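Local coordinates for glycoside hydrolase family 16 protein (Akkermansia muciniphila, PDB 6T2N) that probably acts as an endo-beta-galactosidase, hydrolysing internal linkages in mucin O-glycan chains to initiate mucin breakdown in the human gut, at residues R147-A152 / R300-K305; I164-K169 / F267-N272; D181-I186 / H225-E230. All blocks are in the same frame, centred on the assembly; numbering follows the deposited sequence.

Running from the N terminus, the chain lays down 147-152, 164-169 and 181-186 in turn, then meets them again in reverse order with 225-230, 267-272 and 300-305. The contacts therefore sit one within another and none cross: contact 3 closes the shortest loop, contact 2 encloses it, and contact 1 encloses both. Contact 1 pairs neighbouring strands of one sheet of the beta sandwich, and contact 2 does the same in the other. Contact 3 ties the two sheets face to face, because 225-230 lies beside 147-152 while 183-184 lies beside 160-168. I164 touches V150 of contact 1 and Y227 of contact 3, joining all three through the core.

Contact 1. Residues R147-A152 / R300-K305; sequences RLEVRA and RFYQTK
E149 and R300 exchange a pair of backbone hydrogen bonds, E149 N to R300 O at 2.7 Å and R300 N to E149 O at 2.9 Å. R147 and Y302 repeat the arrangement two residues along each strand, with Y302 N to R147 O at 2.7 Å and R147 N to Y302 O at 2.8 Å. These two hydrogen-bonded pairs bracket L148 and F301, a non-hydrogen-bonded pair of the same antiparallel ladder.

On the face carrying R147, E149, R300 and Y302, the polar ends are held mostly along or beyond the strands. R147 NE donates a hydrogen bond, part of a salt bridge, to the anti lone pair of E149 OE2 at 2.8 Å, almost in the guanidinium plane, while its NH1 makes a salt bridge to E230. E149 passes obliquely beside Y302, its CD 3.9 Å from ring atom CE1, the planes 47° apart. R300 runs past the other oxygen without forming a salt bridge: NH1 stays 4.1 Å from E149 OE1. CG of R300 lies opposite the carbonyl carbon (chi1 -52°), and the extended chain beyond it carries the guanidinium to a salt bridge with E59, itself a calcium ligand, so R300 probably helps to position that ligand. Y302 OH bonds to P45 O.

On the reverse face, L148 CD1 packs 4.1 Å from F301 CB, and the F301 ring goes on to meet F143 edge-to-face.

Strand 146-153 thus lies between 292-302 on one flank and 225-231 on the other, and F301 is also backbone-bonded to V55 of strand 54-55.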
loop_
_atom_site.group_PDB
_atom_site.type_symbol
_atom_site.label_atom_id
_atom_site.label_comp_id
_atom_site.label_asym_id
_atom_site.label_seq_id
_atom_site.Cartn_x
_atom_site.Cartn_y
_atom_site.Cartn_z
ATOM N N ARG A 147 -12.284 1.748 -9.167
ATOM C CA ARG A 147 -12.234 2.662 -8.020
ATOM C C ARG A 147 -12.030 1.790 -6.799
ATOM O O ARG A 147 -12.842 0.844 -6.601
ATOM C CB ARG A 147 -13.539 3.450 -7.910
ATOM C CG ARG A 147 -13.653 4.267 -6.632
ATOM C CD ARG A 147 -15.096 4.582 -6.371
ATOM N NE ARG A 147 -15.224 5.567 -5.315
ATOM C CZ ARG A 147 -15.044 6.869 -5.476
ATOM N NH1 ARG A 147 -14.690 7.359 -6.650
ATOM N NH2 ARG A 147 -15.189 7.684 -4.457
ATOM N N LEU A 148 -10.995 2.121 -6.037
ATOM C CA LEU A 148 -10.561 1.377 -4.843
ATOM C C LEU A 148 -10.643 2.301 -3.652
ATOM O O LEU A 148 -9.902 3.316 -3.660
ATOM C CB LEU A 148 -9.128 0.915 -5.027
ATOM C CG LEU A 148 -8.605 0.068 -3.876
ATOM C CD1 LEU A 148 -9.531 -1.122 -3.561
ATOM C CD2 LEU A 148 -7.197 -0.383 -4.227
ATOM N N GLU A 149 -11.536 1.953 -2.723
ATOM C CA GLU A 149 -11.904 2.775 -1.554
ATOM C C GLU A 149 -11.300 2.089 -0.343
ATOM O O GLU A 149 -11.574 0.882 -0.162
ATOM C CB GLU A 149 -13.416 2.842 -1.374
ATOM C CG GLU A 149 -14.153 3.526 -2.497
ATOM C CD GLU A 149 -15.623 3.756 -2.200
ATOM O OE1 GLU A 149 -16.069 3.354 -1.083
ATOM O OE2 GLU A 149 -16.310 4.366 -3.069
ATOM N N VAL A 150 -10.498 2.809 0.435
ATOM C CA VAL A 150 -9.906 2.254 1.677
ATOM C C VAL A 150 -10.109 3.278 2.786
ATOM O O VAL A 150 -9.559 4.402 2.703
ATOM C CB VAL A 150 -8.432 1.835 1.516
ATOM C CG1 VAL A 150 -7.872 1.334 2.854
ATOM C CG2 VAL A 150 -8.271 0.760 0.437
ATOM N N ARG A 151 -10.889 2.867 3.786
ATOM C CA ARG A 151 -11.213 3.707 4.963
ATOM C C ARG A 151 -10.389 3.256 6.164
ATOM O O ARG A 151 -10.468 2.037 6.479
ATOM C CB ARG A 151 -12.687 3.646 5.325
ATOM C CG ARG A 151 -13.012 4.735 6.330
ATOM C CD ARG A 151 -14.206 5.595 5.975
ATOM N NE ARG A 151 -14.518 6.521 7.057
ATOM C CZ ARG A 151 -14.998 6.127 8.237
ATOM N NH1 ARG A 151 -15.181 4.840 8.506
ATOM N NH2 ARG A 151 -15.258 7.017 9.171
ATOM N N ALA A 152 -9.638 4.198 6.778
ATOM C CA ALA A 152 -8.595 3.890 7.787
ATOM C C ALA A 152 -8.303 5.062 8.741
ATOM O O ALA A 152 -8.143 6.243 8.304
ATOM C CB ALA A 152 -7.338 3.438 7.076
ATOM N N ARG A 300 -13.025 -1.657 -0.480
ATOM C CA ARG A 300 -14.052 -1.871 -1.532
ATOM C C ARG A 300 -13.489 -1.468 -2.883
ATOM O O ARG A 300 -13.100 -0.275 -3.040
ATOM C CB ARG A 300 -15.262 -1.007 -1.238
ATOM C CG ARG A 300 -15.755 -1.212 0.178
ATOM C CD ARG A 300 -16.921 -0.299 0.430
ATOM N NE ARG A 300 -17.511 -0.520 1.737
ATOM C CZ ARG A 300 -18.163 0.406 2.407
ATOM N NH1 ARG A 300 -18.298 1.624 1.925
ATOM N NH2 ARG A 300 -18.694 0.131 3.569
ATOM N N PHE A 301 -13.427 -2.445 -3.785
ATOM C CA PHE A 301 -13.060 -2.274 -5.210
ATOM C C PHE A 301 -14.328 -2.251 -6.067
ATOM O O PHE A 301 -15.097 -3.227 -5.931
ATOM C CB PHE A 301 -12.184 -3.435 -5.658
ATOM C CG PHE A 301 -11.689 -3.272 -7.066
ATOM C CD1 PHE A 301 -11.080 -2.093 -7.467
ATOM C CD2 PHE A 301 -11.806 -4.297 -7.981
ATOM C CE1 PHE A 301 -10.575 -1.944 -8.741
ATOM C CE2 PHE A 301 -11.274 -4.159 -9.249
ATOM C CZ PHE A 301 -10.658 -2.989 -9.623
ATOM N N TYR A 302 -14.536 -1.206 -6.888
ATOM C CA TYR A 302 -15.670 -1.095 -7.863
ATOM C C TYR A 302 -15.193 -0.880 -9.320
ATOM O O TYR A 302 -14.098 -0.313 -9.541
ATOM C CB TYR A 302 -16.599 0.073 -7.526
ATOM C CG TYR A 302 -17.255 0.078 -6.167
ATOM C CD1 TYR A 302 -16.570 0.516 -5.044
ATOM C CD2 TYR A 302 -18.585 -0.270 -6.013
ATOM C CE1 TYR A 302 -17.176 0.581 -3.798
ATOM C CE2 TYR A 302 -19.207 -0.209 -4.778
ATOM C CZ TYR A 302 -18.505 0.224 -3.666
ATOM O OH TYR A 302 -19.092 0.287 -2.432
ATOM N N GLN A 303 -16.022 -1.281 -10.296
ATOM C CA GLN A 303 -15.744 -1.189 -11.768
ATOM C C GLN A 303 -17.016 -0.852 -12.569
ATOM O O GLN A 303 -18.038 -1.534 -12.413
ATOM C CB GLN A 303 -15.186 -2.517 -12.312
ATOM C CG GLN A 303 -13.719 -2.792 -11.916
ATOM C CD GLN A 303 -13.100 -4.054 -12.639
ATOM O OE1 GLN A 303 -13.938 -5.037 -12.737
ATOM N NE2 GLN A 303 -11.720 -4.074 -12.972
ATOM N N THR A 304 -16.950 0.132 -13.464
ATOM C CA THR A 304 -18.007 0.327 -14.497
ATOM C C THR A 304 -17.801 -0.747 -15.568
ATOM O O THR A 304 -16.684 -1.339 -15.601
ATOM C CB THR A 304 -18.041 1.754 -15.073
ATOM O OG1 THR A 304 -16.871 2.061 -15.838
ATOM C CG2 THR A 304 -18.222 2.801 -13.993
ATOM N N LYS A 305 -18.841 -1.012 -16.366
ATOM C CA LYS A 305 -18.758 -1.838 -17.597
ATOM C C LYS A 305 -17.467 -1.438 -18.314
ATOM O O LYS A 305 -16.695 -2.327 -18.753
ATOM C CB LYS A 305 -19.973 -1.561 -18.487
ATOM C CG LYS A 305 -20.030 -2.356 -19.789
ATOM C CD LYS A 305 -21.049 -3.495 -19.793
ATOM C CE LYS A 305 -22.464 -3.044 -20.110
ATOM N NZ LYS A 305 -23.470 -4.084 -19.802
#

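Contact 2. Residues I164-K169 / F267-N272; sequences IWLLGK and FYLILN
W165 lies alongside I270, its cross-strand partner, and reaches N272. Its CB lies beside D181 OD1 of the adjoining strand, and the next atom, CG, starts the indole off between the backbone N and the carbonyl carbon (chi1 62°), which swings the ring toward 267-272. CD1 passes I270 O at 3.5 Å. NE1 then donates to N272 OD1 at 2.7 Å, with the oxygen near the indole plane and the amide turned 75° from it. CE2 rests 3.7 Å from I270 CG2, and at the far rim CH2 is 3.6 Å from I270 CD1, which sits over the six-membered ring in a CH-pi contact. Replacing the indole by an alanine is likely to leave N272 OD1 without this donor and open a gap beside I270. Farther along the same face, L167 CB packs on the Y268 ring. On the reverse face, F267 lays its ring flat over G168, and L166 CG meets L269 CD1 at 3.8 Å. The ladder is antiparallel, with W165 and I270 bonded both ways. This strand pair belongs to the GH16 beta sandwich: I164, L166, L269 and L271 turn inward to the second sheet, while W165 stands beside E179 and D181 on the face that in relatives lines the substrate cleft.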
loop_
_atom_site.group_PDB
_atom_site.type_symbol
_atom_site.label_atom_id
_atom_site.label_comp_id
_atom_site.label_asym_id
_atom_site.label_seq_id
_atom_site.Cartn_x
_atom_site.Cartn_y
_atom_site.Cartn_z
ATOM N N ILE A 164 -1.030 2.666 2.729
ATOM C CA ILE A 164 -1.903 1.944 1.768
ATOM C C ILE A 164 -1.242 2.078 0.402
ATOM O O ILE A 164 -1.107 3.199 -0.062
ATOM C CB ILE A 164 -3.292 2.580 1.807
ATOM C CG1 ILE A 164 -3.831 2.517 3.232
ATOM C CG2 ILE A 164 -4.247 1.991 0.782
ATOM C CD1 ILE A 164 -4.882 3.566 3.491
ATOM N N TRP A 165 -0.847 0.971 -0.217
ATOM C CA TRP A 165 -0.131 1.062 -1.503
ATOM C C TRP A 165 -0.187 -0.235 -2.316
ATOM O O TRP A 165 -0.512 -1.280 -1.779
ATOM C CB TRP A 165 1.267 1.554 -1.211
ATOM C CG TRP A 165 2.028 0.629 -0.344
ATOM C CD1 TRP A 165 1.753 0.321 0.946
ATOM C CD2 TRP A 165 3.212 -0.099 -0.690
ATOM N NE1 TRP A 165 2.669 -0.573 1.404
ATOM C CE2 TRP A 165 3.582 -0.839 0.433
ATOM C CE3 TRP A 165 3.989 -0.214 -1.843
ATOM C CZ2 TRP A 165 4.685 -1.675 0.447
ATOM C CZ3 TRP A 165 5.089 -1.031 -1.822
ATOM C CH2 TRP A 165 5.433 -1.750 -0.686
ATOM N N LEU A 166 0.000 -0.085 -3.626
ATOM C CA LEU A 166 -0.088 -1.142 -4.669
ATOM C C LEU A 166 1.186 -1.131 -5.532
ATOM O O LEU A 166 1.723 -0.057 -5.785
ATOM C CB LEU A 166 -1.312 -0.870 -5.542
ATOM C CG LEU A 166 -2.632 -0.682 -4.795
ATOM C CD1 LEU A 166 -2.960 0.789 -4.523
ATOM C CD2 LEU A 166 -3.764 -1.342 -5.554
ATOM N N LEU A 167 1.645 -2.328 -5.890
ATOM C CA LEU A 167 2.804 -2.654 -6.760
ATOM C C LEU A 167 2.262 -3.409 -7.976
ATOM O O LEU A 167 1.395 -4.300 -7.758
ATOM C CB LEU A 167 3.773 -3.579 -6.016
ATOM C CG LEU A 167 4.676 -2.939 -4.963
ATOM C CD1 LEU A 167 5.285 -3.997 -4.027
ATOM C CD2 LEU A 167 5.755 -2.097 -5.622
ATOM N N GLY A 168 2.772 -3.081 -9.183
ATOM C CA GLY A 168 2.347 -3.628 -10.505
ATOM C C GLY A 168 3.096 -4.977 -10.775
ATOM O O GLY A 168 4.332 -5.147 -10.476
ATOM N N LYS A 169 2.283 -5.981 -11.175
ATOM C CA LYS A 169 2.812 -7.345 -11.456
ATOM C C LYS A 169 2.811 -7.426 -12.970
ATOM O O LYS A 169 1.737 -7.273 -13.561
ATOM C CB LYS A 169 2.046 -8.491 -10.770
ATOM C CG LYS A 169 2.713 -9.870 -10.892
ATOM C CD LYS A 169 1.797 -11.038 -10.567
ATOM C CE LYS A 169 1.212 -10.898 -9.174
ATOM N NZ LYS A 169 -0.249 -11.134 -9.152
ATOM N N PHE A 267 -2.168 -4.560 -10.563
ATOM C CA PHE A 267 -1.472 -4.080 -9.337
ATOM C C PHE A 267 -1.993 -4.834 -8.102
ATOM O O PHE A 267 -3.233 -5.008 -7.994
ATOM C CB PHE A 267 -1.683 -2.565 -9.261
ATOM C CG PHE A 267 -0.589 -1.746 -9.878
ATOM C CD1 PHE A 267 -0.501 -1.616 -11.236
ATOM C CD2 PHE A 267 0.351 -1.120 -9.094
ATOM C CE1 PHE A 267 0.507 -0.856 -11.810
ATOM C CE2 PHE A 267 1.357 -0.359 -9.653
ATOM C CZ PHE A 267 1.436 -0.231 -11.021
ATOM N N TYR A 268 -1.122 -5.270 -7.184
ATOM C CA TYR A 268 -1.606 -5.916 -5.918
ATOM C C TYR A 268 -1.460 -4.948 -4.753
ATOM O O TYR A 268 -0.719 -3.963 -4.852
ATOM C CB TYR A 268 -0.992 -7.282 -5.635
ATOM C CG TYR A 268 0.487 -7.224 -5.452
ATOM C CD1 TYR A 268 1.004 -6.891 -4.221
ATOM C CD2 TYR A 268 1.359 -7.443 -6.515
ATOM C CE1 TYR A 268 2.372 -6.821 -4.024
ATOM C CE2 TYR A 268 2.736 -7.343 -6.350
ATOM C CZ TYR A 268 3.241 -7.030 -5.092
ATOM O OH TYR A 268 4.578 -6.919 -4.829
ATOM N N LEU A 269 -2.288 -5.178 -3.737
ATOM C CA LEU A 269 -2.524 -4.212 -2.636
ATOM C C LEU A 269 -1.788 -4.645 -1.370
ATOM O O LEU A 269 -1.732 -5.860 -1.067
ATOM C CB LEU A 269 -4.011 -4.073 -2.341
ATOM C CG LEU A 269 -4.326 -3.176 -1.141
ATOM C CD1 LEU A 269 -3.802 -1.760 -1.327
ATOM C CD2 LEU A 269 -5.832 -3.145 -0.838
ATOM N N ILE A 270 -1.238 -3.650 -0.677
ATOM C CA ILE A 270 -0.543 -3.807 0.626
ATOM C C ILE A 270 -1.095 -2.812 1.625
ATOM O O ILE A 270 -1.130 -1.597 1.269
ATOM C CB ILE A 270 0.946 -3.560 0.488
ATOM C CG1 ILE A 270 1.576 -4.551 -0.472
ATOM C CG2 ILE A 270 1.551 -3.638 1.858
ATOM C CD1 ILE A 270 3.086 -4.470 -0.460
ATOM N N LEU A 271 -1.415 -3.330 2.820
ATOM C CA LEU A 271 -1.773 -2.551 4.034
ATOM C C LEU A 271 -0.731 -2.878 5.104
ATOM O O LEU A 271 -0.555 -4.051 5.399
ATOM C CB LEU A 271 -3.184 -2.955 4.445
ATOM C CG LEU A 271 -4.225 -2.938 3.325
ATOM C CD1 LEU A 271 -5.568 -3.384 3.842
ATOM C CD2 LEU A 271 -4.378 -1.561 2.753
ATOM N N ASN A 272 -0.009 -1.898 5.618
ATOM C CA ASN A 272 1.127 -2.179 6.523
ATOM C C ASN A 272 1.417 -0.944 7.404
ATOM O O ASN A 272 1.018 0.198 7.022
ATOM C CB ASN A 272 2.339 -2.664 5.728
ATOM C CG ASN A 272 3.037 -1.497 5.071
ATOM O OD1 ASN A 272 2.591 -1.014 4.053
ATOM N ND2 ASN A 272 4.025 -0.917 5.721
#

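Contact 3. Residues D181-I186 / H225-E230; sequences DMLENI and HTYVME
L183 sits over one face of the Y227 ring like a three-pronged foot. Its CB lies over the CD1-CE1 side, 4.2 Å from the ring centroid and 15° off the normal, CD2 comes down 3.9 Å from CZ, and CD1 reaches toward the hydroxyl end. The branch can spread this way because CG lies opposite the backbone N of L183 (chi1 161°). Next to it, M182 is the second bump. Its chain bends at the last torsion and drops CE against the backbone of 225-230, 3.3 Å from Y227 O and 4.1 Å from Y227 CB, while SD rests 4.0 Å from M229 CB. M182 and M229 cross at about a right angle, and the end of M229 leads away toward I236 and L238. L148 and I164 help to fill the surroundings; the side-chain packing is mainly apolar. M182 and L183 can both point across because they form a classic beta bulge opposite I164. The stretch from E179 to E184 matches the E-x-D-x-x-E signature of GH16, whose glutamates are catalytic in relatives; the bulge fits that signature, its two hydrophobic residues facing the sandwich core.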
loop_
_atom_site.group_PDB
_atom_site.type_symbol
_atom_site.label_atom_id
_atom_site.label_comp_id
_atom_site.label_asym_id
_atom_site.label_seq_id
_atom_site.Cartn_x
_atom_site.Cartn_y
_atom_site.Cartn_z
ATOM N N ASP A 181 1.032 4.691 -4.250
ATOM C CA ASP A 181 0.990 4.981 -2.808
ATOM C C ASP A 181 -0.254 5.821 -2.501
ATOM O O ASP A 181 -0.146 7.082 -2.611
ATOM C CB ASP A 181 2.264 5.760 -2.462
ATOM C CG ASP A 181 3.559 5.010 -2.835
ATOM O OD1 ASP A 181 3.442 3.807 -3.161
ATOM O OD2 ASP A 181 4.655 5.612 -2.680
ATOM N N MET A 182 -1.393 5.194 -2.161
ATOM C CA MET A 182 -2.631 5.980 -1.863
ATOM C C MET A 182 -2.376 6.787 -0.569
ATOM O O MET A 182 -2.690 8.029 -0.545
ATOM C CB MET A 182 -3.901 5.116 -1.781
ATOM C CG MET A 182 -4.051 4.137 -2.933
ATOM S SD MET A 182 -5.516 3.014 -2.874
ATOM C CE MET A 182 -6.769 4.066 -2.113
ATOM N N LEU A 183 -1.743 6.152 0.432
ATOM C CA LEU A 183 -1.362 6.828 1.700
ATOM C C LEU A 183 0.047 6.446 2.139
ATOM O O LEU A 183 0.337 5.241 2.230
ATOM C CB LEU A 183 -2.349 6.456 2.809
ATOM C CG LEU A 183 -1.851 6.706 4.236
ATOM C CD1 LEU A 183 -1.745 8.198 4.510
ATOM C CD2 LEU A 183 -2.765 6.037 5.244
ATOM N N GLU A 184 0.822 7.470 2.486
ATOM C CA GLU A 184 2.003 7.361 3.359
ATOM C C GLU A 184 2.024 8.573 4.278
ATOM O O GLU A 184 1.711 9.685 3.803
ATOM C CB GLU A 184 3.246 7.281 2.501
ATOM C CG GLU A 184 3.395 5.954 1.807
ATOM C CD GLU A 184 4.556 5.987 0.851
ATOM O OE1 GLU A 184 4.605 6.915 -0.048
ATOM O OE2 GLU A 184 5.431 5.162 1.049
ATOM N N ASN A 185 2.332 8.350 5.553
ATOM C CA ASN A 185 2.284 9.392 6.613
ATOM C C ASN A 185 3.588 9.247 7.360
ATOM O O ASN A 185 3.961 8.084 7.481
ATOM C CB ASN A 185 1.070 9.147 7.512
ATOM C CG ASN A 185 0.944 10.105 8.674
ATOM O OD1 ASN A 185 0.770 11.316 8.500
ATOM N ND2 ASN A 185 1.030 9.553 9.874
ATOM N N ILE A 186 4.248 10.305 7.835
ATOM C CA ILE A 186 5.419 10.041 8.727
ATOM C C ILE A 186 5.379 10.927 9.980
ATOM O O ILE A 186 4.921 12.084 9.864
ATOM C CB ILE A 186 6.737 10.134 7.941
ATOM C CG1 ILE A 186 6.892 11.493 7.251
ATOM C CG2 ILE A 186 6.874 8.976 6.935
ATOM C CD1 ILE A 186 8.324 11.798 6.839
ATOM N N HIS A 225 -10.523 8.305 7.701
ATOM C CA HIS A 225 -10.588 8.980 6.396
ATOM C C HIS A 225 -10.572 7.934 5.299
ATOM O O HIS A 225 -9.862 6.936 5.453
ATOM C CB HIS A 225 -9.419 9.912 6.295
ATOM C CG HIS A 225 -9.498 11.017 7.277
ATOM N ND1 HIS A 225 -8.768 11.002 8.435
ATOM C CD2 HIS A 225 -10.170 12.181 7.249
ATOM C CE1 HIS A 225 -9.000 12.109 9.111
ATOM N NE2 HIS A 225 -9.847 12.853 8.387
ATOM N N THR A 226 -11.357 8.160 4.243
ATOM C CA THR A 226 -11.430 7.281 3.050
ATOM C C THR A 226 -10.375 7.709 2.030
ATOM O O THR A 226 -10.298 8.924 1.690
ATOM C CB THR A 226 -12.802 7.338 2.408
ATOM O OG1 THR A 226 -13.793 7.356 3.435
ATOM C CG2 THR A 226 -12.970 6.168 1.471
ATOM N N TYR A 227 -9.555 6.752 1.616
ATOM C CA TYR A 227 -8.465 6.937 0.632
ATOM C C TYR A 227 -8.976 6.287 -0.648
ATOM O O TYR A 227 -9.423 5.170 -0.593
ATOM C CB TYR A 227 -7.161 6.372 1.207
ATOM C CG TYR A 227 -6.674 7.060 2.460
ATOM C CD1 TYR A 227 -5.986 8.262 2.419
ATOM C CD2 TYR A 227 -6.928 6.527 3.711
ATOM C CE1 TYR A 227 -5.558 8.911 3.571
ATOM C CE2 TYR A 227 -6.516 7.167 4.878
ATOM C CZ TYR A 227 -5.822 8.367 4.818
ATOM O OH TYR A 227 -5.418 8.986 5.975
ATOM N N VAL A 228 -9.008 7.021 -1.743
ATOM C CA VAL A 228 -9.718 6.602 -2.991
ATOM C C VAL A 228 -8.829 6.760 -4.238
ATOM O O VAL A 228 -8.302 7.890 -4.555
ATOM C CB VAL A 228 -10.984 7.441 -3.185
ATOM C CG1 VAL A 228 -11.873 6.824 -4.255
ATOM C CG2 VAL A 228 -11.706 7.691 -1.851
ATOM N N MET A 229 -8.705 5.668 -4.970
ATOM C CA MET A 229 -7.996 5.666 -6.253
ATOM C C MET A 229 -9.018 5.369 -7.360
ATOM O O MET A 229 -9.519 4.246 -7.405
ATOM C CB MET A 229 -6.909 4.595 -6.231
ATOM C CG MET A 229 -6.299 4.431 -7.585
ATOM S SD MET A 229 -5.109 3.098 -7.762
ATOM C CE MET A 229 -6.221 1.695 -7.755
ATOM N N GLU A 230 -9.325 6.331 -8.235
ATOM C CA GLU A 230 -9.991 6.070 -9.556
ATOM C C GLU A 230 -8.885 5.860 -10.609
ATOM O O GLU A 230 -7.876 6.602 -10.540
ATOM C CB GLU A 230 -10.964 7.204 -9.920
ATOM C CG GLU A 230 -12.300 7.168 -9.189
ATOM C CD GLU A 230 -13.346 8.213 -9.569
ATOM O OE1 GLU A 230 -12.974 9.253 -10.165
ATOM O OE2 GLU A 230 -14.547 7.984 -9.290
#